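Local coordinates for uncharacterized protein MG376 homolog (Mycoplasma pneumoniae, PDB 2HQL) that probably binds single-stranded DNA through its OB fold, at residues Trp22-Gln35 / Tyr47-Glu61. Residues are numbered along the deposited sequence; the frame is centred on the assembly and turned at random.
Sequences WSVKKTGFLVTIKQ and YYVIYANGQLAYELE
Trp22 NE1 donates an almost straight hydrogen bond (178°) to Glu61 OE2, 2.8 Å away; the oxygen lies in the indole plane, whereas the N-H meets the carboxylate from above its plane. Glu61, extended with CG anti to the backbone N (chi1 170°), runs past Phe29 on the way, laying its CB over one face of that ring, 3.8 Å from the centroid. Phe29 CD1 in turn backs one indole face and Lys26 CE the opposite one. The far end of the indole, Trp22 CH2, sits over the centre of the Tyr58 ring and 3.7 Å from Ala57 CB. Strands 28-39 and 42-53 form an antiparallel hairpin of the OB fold, and helix 54-64 follows the second strand directly, bringing Ala57, Tyr58 and Glu61 to Trp22. Paired backbone bonds link Phe29 with Ala52, Val31 with Ile50 and Ile33 with Tyr48. On the buried face Leu60 CG wedges between Val31 CG2 and the edge of Phe29 (CD2 at 3.7 Å). Ile50 CG1, between its backbone N and carbonyl carbon (chi1 61°), carries CD1 to within 3.6 Å of Ile33 CG1. On the other face Lys34 CB covers the centre of the Tyr47 ring, while Thr32 CG2 approaches that ring's edge.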
# COMPACT_ATOMS: atom_id res chain seq x y z
N TRP A 22 18.71 -10.33 1.27
CA TRP A 22 18.35 -11.37 0.32
C TRP A 22 17.67 -12.54 1.01
O TRP A 22 18.03 -12.91 2.12
CB TRP A 22 19.60 -11.91 -0.40
CG TRP A 22 20.18 -10.99 -1.44
CD1 TRP A 22 21.25 -10.14 -1.30
CD2 TRP A 22 19.73 -10.84 -2.80
NE1 TRP A 22 21.49 -9.48 -2.49
CE2 TRP A 22 20.57 -9.90 -3.42
CE3 TRP A 22 18.69 -11.43 -3.54
CZ2 TRP A 22 20.41 -9.52 -4.76
CZ3 TRP A 22 18.53 -11.05 -4.87
CH2 TRP A 22 19.39 -10.11 -5.47
N SER A 23 16.67 -13.11 0.33
CA SER A 23 15.95 -14.27 0.83
C SER A 23 16.96 -15.40 0.74
O SER A 23 18.06 -15.20 0.23
CB SER A 23 14.74 -14.58 -0.05
OG SER A 23 15.15 -14.81 -1.38
N VAL A 24 16.59 -16.60 1.20
CA VAL A 24 17.53 -17.71 1.20
C VAL A 24 18.17 -18.09 -0.14
O VAL A 24 19.38 -18.00 -0.28
CB VAL A 24 16.91 -18.95 1.86
CG1 VAL A 24 17.97 -20.06 1.99
CG2 VAL A 24 16.39 -18.56 3.25
N LYS A 25 17.38 -18.54 -1.12
CA LYS A 25 17.96 -18.90 -2.42
C LYS A 25 18.07 -17.66 -3.32
O LYS A 25 18.20 -17.78 -4.53
CB LYS A 25 17.10 -19.96 -3.11
CG LYS A 25 17.10 -21.33 -2.43
CD LYS A 25 16.25 -22.35 -3.19
CE LYS A 25 16.85 -22.73 -4.55
NZ LYS A 25 16.11 -23.83 -5.24
N LYS A 26 18.05 -16.49 -2.69
CA LYS A 26 18.12 -15.19 -3.36
C LYS A 26 17.04 -14.98 -4.40
O LYS A 26 17.23 -14.22 -5.35
CB LYS A 26 19.50 -14.94 -3.95
CG LYS A 26 20.52 -14.64 -2.87
CD LYS A 26 21.92 -14.51 -3.41
CE LYS A 26 22.33 -13.06 -3.57
NZ LYS A 26 23.76 -12.96 -3.94
N THR A 27 15.91 -15.66 -4.20
CA THR A 27 14.74 -15.56 -5.07
C THR A 27 14.34 -14.08 -5.22
O THR A 27 13.81 -13.65 -6.25
CB THR A 27 13.55 -16.30 -4.44
OG1 THR A 27 14.02 -17.42 -3.67
CG2 THR A 27 12.60 -16.77 -5.53
N GLY A 28 14.57 -13.30 -4.16
CA GLY A 28 14.24 -11.89 -4.16
C GLY A 28 15.11 -11.07 -3.23
O GLY A 28 15.83 -11.59 -2.38
N PHE A 29 15.06 -9.75 -3.41
CA PHE A 29 15.84 -8.84 -2.57
C PHE A 29 14.87 -7.89 -1.88
O PHE A 29 14.06 -7.24 -2.54
CB PHE A 29 16.80 -8.02 -3.43
CG PHE A 29 17.78 -7.20 -2.64
CD1 PHE A 29 18.71 -7.81 -1.81
CD2 PHE A 29 17.79 -5.81 -2.76
CE1 PHE A 29 19.64 -7.07 -1.10
CE2 PHE A 29 18.73 -5.04 -2.05
CZ PHE A 29 19.66 -5.67 -1.22
N LEU A 30 14.95 -7.83 -0.56
CA LEU A 30 14.06 -6.98 0.20
C LEU A 30 14.72 -5.75 0.78
O LEU A 30 15.77 -5.83 1.42
CB LEU A 30 13.39 -7.76 1.33
CG LEU A 30 12.23 -8.67 0.90
CD1 LEU A 30 12.77 -9.94 0.23
CD2 LEU A 30 11.41 -9.01 2.15
N VAL A 31 14.06 -4.63 0.55
CA VAL A 31 14.51 -3.33 1.02
C VAL A 31 13.44 -2.71 1.93
O VAL A 31 12.24 -2.91 1.72
CB VAL A 31 14.82 -2.38 -0.18
CG1 VAL A 31 15.18 -0.98 0.33
CG2 VAL A 31 15.96 -2.96 -1.01
N THR A 32 13.88 -2.00 2.96
CA THR A 32 12.96 -1.33 3.86
C THR A 32 13.20 0.17 3.77
O THR A 32 14.31 0.66 4.01
CB THR A 32 13.14 -1.80 5.30
OG1 THR A 32 12.69 -3.15 5.40
CG2 THR A 32 12.31 -0.93 6.25
N ILE A 33 12.13 0.87 3.41
CA ILE A 33 12.12 2.31 3.19
C ILE A 33 11.40 3.11 4.28
O ILE A 33 10.46 2.64 4.91
CB ILE A 33 11.41 2.61 1.83
CG1 ILE A 33 12.00 1.74 0.72
CG2 ILE A 33 11.54 4.05 1.48
CD1 ILE A 33 13.48 1.88 0.51
N LYS A 34 11.87 4.34 4.48
CA LYS A 34 11.29 5.26 5.45
C LYS A 34 10.76 6.48 4.70
O LYS A 34 11.42 7.01 3.80
CB LYS A 34 12.35 5.75 6.44
CG LYS A 34 11.90 6.95 7.28
CD LYS A 34 13.03 7.57 8.13
CE LYS A 34 14.09 8.27 7.27
NZ LYS A 34 15.18 8.90 8.09
N GLN A 35 9.55 6.91 5.05
CA GLN A 35 8.97 8.10 4.43
C GLN A 35 8.55 8.98 5.59
O GLN A 35 7.94 8.48 6.53
CB GLN A 35 7.73 7.73 3.59
CG GLN A 35 7.21 8.90 2.76
CD GLN A 35 6.10 8.53 1.80
OE1 GLN A 35 4.92 8.43 2.19
NE2 GLN A 35 6.46 8.30 0.55
N TYR A 47 7.44 3.41 7.80
CA TYR A 47 8.34 2.41 7.23
C TYR A 47 7.56 1.45 6.37
O TYR A 47 6.47 0.99 6.74
CB TYR A 47 9.05 1.64 8.33
CG TYR A 47 10.23 2.38 8.96
CD1 TYR A 47 11.53 1.93 8.77
CD2 TYR A 47 10.03 3.49 9.77
CE1 TYR A 47 12.61 2.57 9.38
CE2 TYR A 47 11.10 4.13 10.39
CZ TYR A 47 12.38 3.66 10.20
OH TYR A 47 13.43 4.27 10.84
N TYR A 48 8.13 1.16 5.20
CA TYR A 48 7.54 0.27 4.22
C TYR A 48 8.56 -0.76 3.81
O TYR A 48 9.76 -0.51 3.87
CB TYR A 48 7.11 1.08 3.01
CG TYR A 48 6.10 2.16 3.34
CD1 TYR A 48 4.77 1.84 3.60
CD2 TYR A 48 6.48 3.50 3.41
CE1 TYR A 48 3.85 2.82 3.92
CE2 TYR A 48 5.55 4.49 3.73
CZ TYR A 48 4.25 4.14 3.98
OH TYR A 48 3.32 5.10 4.29
N VAL A 49 8.07 -1.93 3.40
CA VAL A 49 8.95 -2.99 2.94
C VAL A 49 8.63 -3.21 1.48
O VAL A 49 7.49 -3.44 1.10
CB VAL A 49 8.73 -4.29 3.72
CG1 VAL A 49 9.64 -5.37 3.17
CG2 VAL A 49 9.00 -4.08 5.20
N ILE A 50 9.66 -3.13 0.65
CA ILE A 50 9.51 -3.33 -0.77
C ILE A 50 10.45 -4.45 -1.18
O ILE A 50 11.38 -4.78 -0.45
CB ILE A 50 9.86 -2.03 -1.54
CG1 ILE A 50 11.32 -1.64 -1.28
CG2 ILE A 50 8.96 -0.89 -1.06
CD1 ILE A 50 11.78 -0.46 -2.10
N TYR A 51 10.19 -5.06 -2.34
CA TYR A 51 11.05 -6.14 -2.82
C TYR A 51 11.05 -6.21 -4.33
O TYR A 51 10.30 -5.49 -4.99
CB TYR A 51 10.64 -7.51 -2.25
CG TYR A 51 9.31 -8.04 -2.74
CD1 TYR A 51 8.12 -7.72 -2.08
CD2 TYR A 51 9.24 -8.87 -3.86
CE1 TYR A 51 6.89 -8.21 -2.53
CE2 TYR A 51 8.01 -9.37 -4.32
CZ TYR A 51 6.84 -9.03 -3.65
OH TYR A 51 5.62 -9.51 -4.09
N ALA A 52 11.91 -7.07 -4.88
CA ALA A 52 12.02 -7.26 -6.32
C ALA A 52 12.60 -8.64 -6.62
O ALA A 52 13.30 -9.23 -5.80
CB ALA A 52 12.91 -6.19 -6.92
N ASN A 53 12.29 -9.15 -7.81
CA ASN A 53 12.76 -10.45 -8.25
C ASN A 53 13.57 -10.34 -9.55
O ASN A 53 13.59 -9.29 -10.19
CB ASN A 53 11.57 -11.37 -8.47
CG ASN A 53 10.93 -11.82 -7.18
OD1 ASN A 53 11.41 -12.75 -6.53
ND2 ASN A 53 9.86 -11.15 -6.79
N GLY A 54 14.25 -11.44 -9.90
CA GLY A 54 15.04 -11.50 -11.12
C GLY A 54 16.08 -10.43 -11.34
O GLY A 54 16.85 -10.10 -10.45
N GLN A 55 16.12 -9.90 -12.56
CA GLN A 55 17.07 -8.85 -12.89
C GLN A 55 16.91 -7.66 -11.95
O GLN A 55 17.90 -7.17 -11.38
CB GLN A 55 16.87 -8.35 -14.32
CG GLN A 55 17.26 -9.34 -15.40
CD GLN A 55 17.66 -8.65 -16.71
OE1 GLN A 55 17.87 -9.31 -17.73
NE2 GLN A 55 17.77 -7.33 -16.67
N LEU A 56 15.67 -7.21 -11.79
CA LEU A 56 15.34 -6.06 -10.96
C LEU A 56 15.74 -6.18 -9.48
O LEU A 56 15.83 -5.17 -8.79
CB LEU A 56 13.84 -5.76 -11.09
CG LEU A 56 13.27 -4.45 -10.52
CD1 LEU A 56 14.10 -3.26 -10.97
CD2 LEU A 56 11.83 -4.30 -10.99
N ALA A 57 15.99 -7.40 -9.00
CA ALA A 57 16.42 -7.59 -7.62
C ALA A 57 17.87 -7.12 -7.53
O ALA A 57 18.28 -6.50 -6.56
CB ALA A 57 16.34 -9.07 -7.23
N TYR A 58 18.62 -7.40 -8.59
CA TYR A 58 20.01 -7.02 -8.68
C TYR A 58 20.19 -5.54 -8.98
O TYR A 58 21.22 -4.95 -8.63
CB TYR A 58 20.68 -7.87 -9.75
CG TYR A 58 20.94 -9.26 -9.26
CD1 TYR A 58 22.00 -9.52 -8.38
CD2 TYR A 58 20.13 -10.32 -9.65
CE1 TYR A 58 22.25 -10.80 -7.90
CE2 TYR A 58 20.37 -11.61 -9.17
CZ TYR A 58 21.43 -11.84 -8.30
OH TYR A 58 21.69 -13.12 -7.84
N GLU A 59 19.18 -4.94 -9.62
CA GLU A 59 19.19 -3.51 -9.90
C GLU A 59 18.95 -2.82 -8.56
O GLU A 59 19.59 -1.82 -8.22
CB GLU A 59 18.04 -3.13 -10.83
CG GLU A 59 18.12 -3.68 -12.23
CD GLU A 59 16.88 -3.33 -13.04
OE1 GLU A 59 16.54 -2.12 -13.11
OE2 GLU A 59 16.26 -4.26 -13.61
N LEU A 60 18.01 -3.38 -7.80
CA LEU A 60 17.65 -2.85 -6.49
C LEU A 60 18.86 -2.83 -5.55
O LEU A 60 19.16 -1.80 -4.93
CB LEU A 60 16.50 -3.69 -5.90
CG LEU A 60 15.81 -3.23 -4.61
CD1 LEU A 60 15.47 -1.74 -4.72
CD2 LEU A 60 14.54 -4.07 -4.38
N GLU A 61 19.55 -3.96 -5.45
CA GLU A 61 20.73 -4.07 -4.60
C GLU A 61 21.81 -3.07 -5.01
O GLU A 61 22.54 -2.55 -4.17
CB GLU A 61 21.26 -5.50 -4.63
CG GLU A 61 22.60 -5.66 -3.97
CD GLU A 61 23.09 -7.09 -4.02
OE1 GLU A 61 23.11 -7.68 -5.12
OE2 GLU A 61 23.46 -7.61 -2.95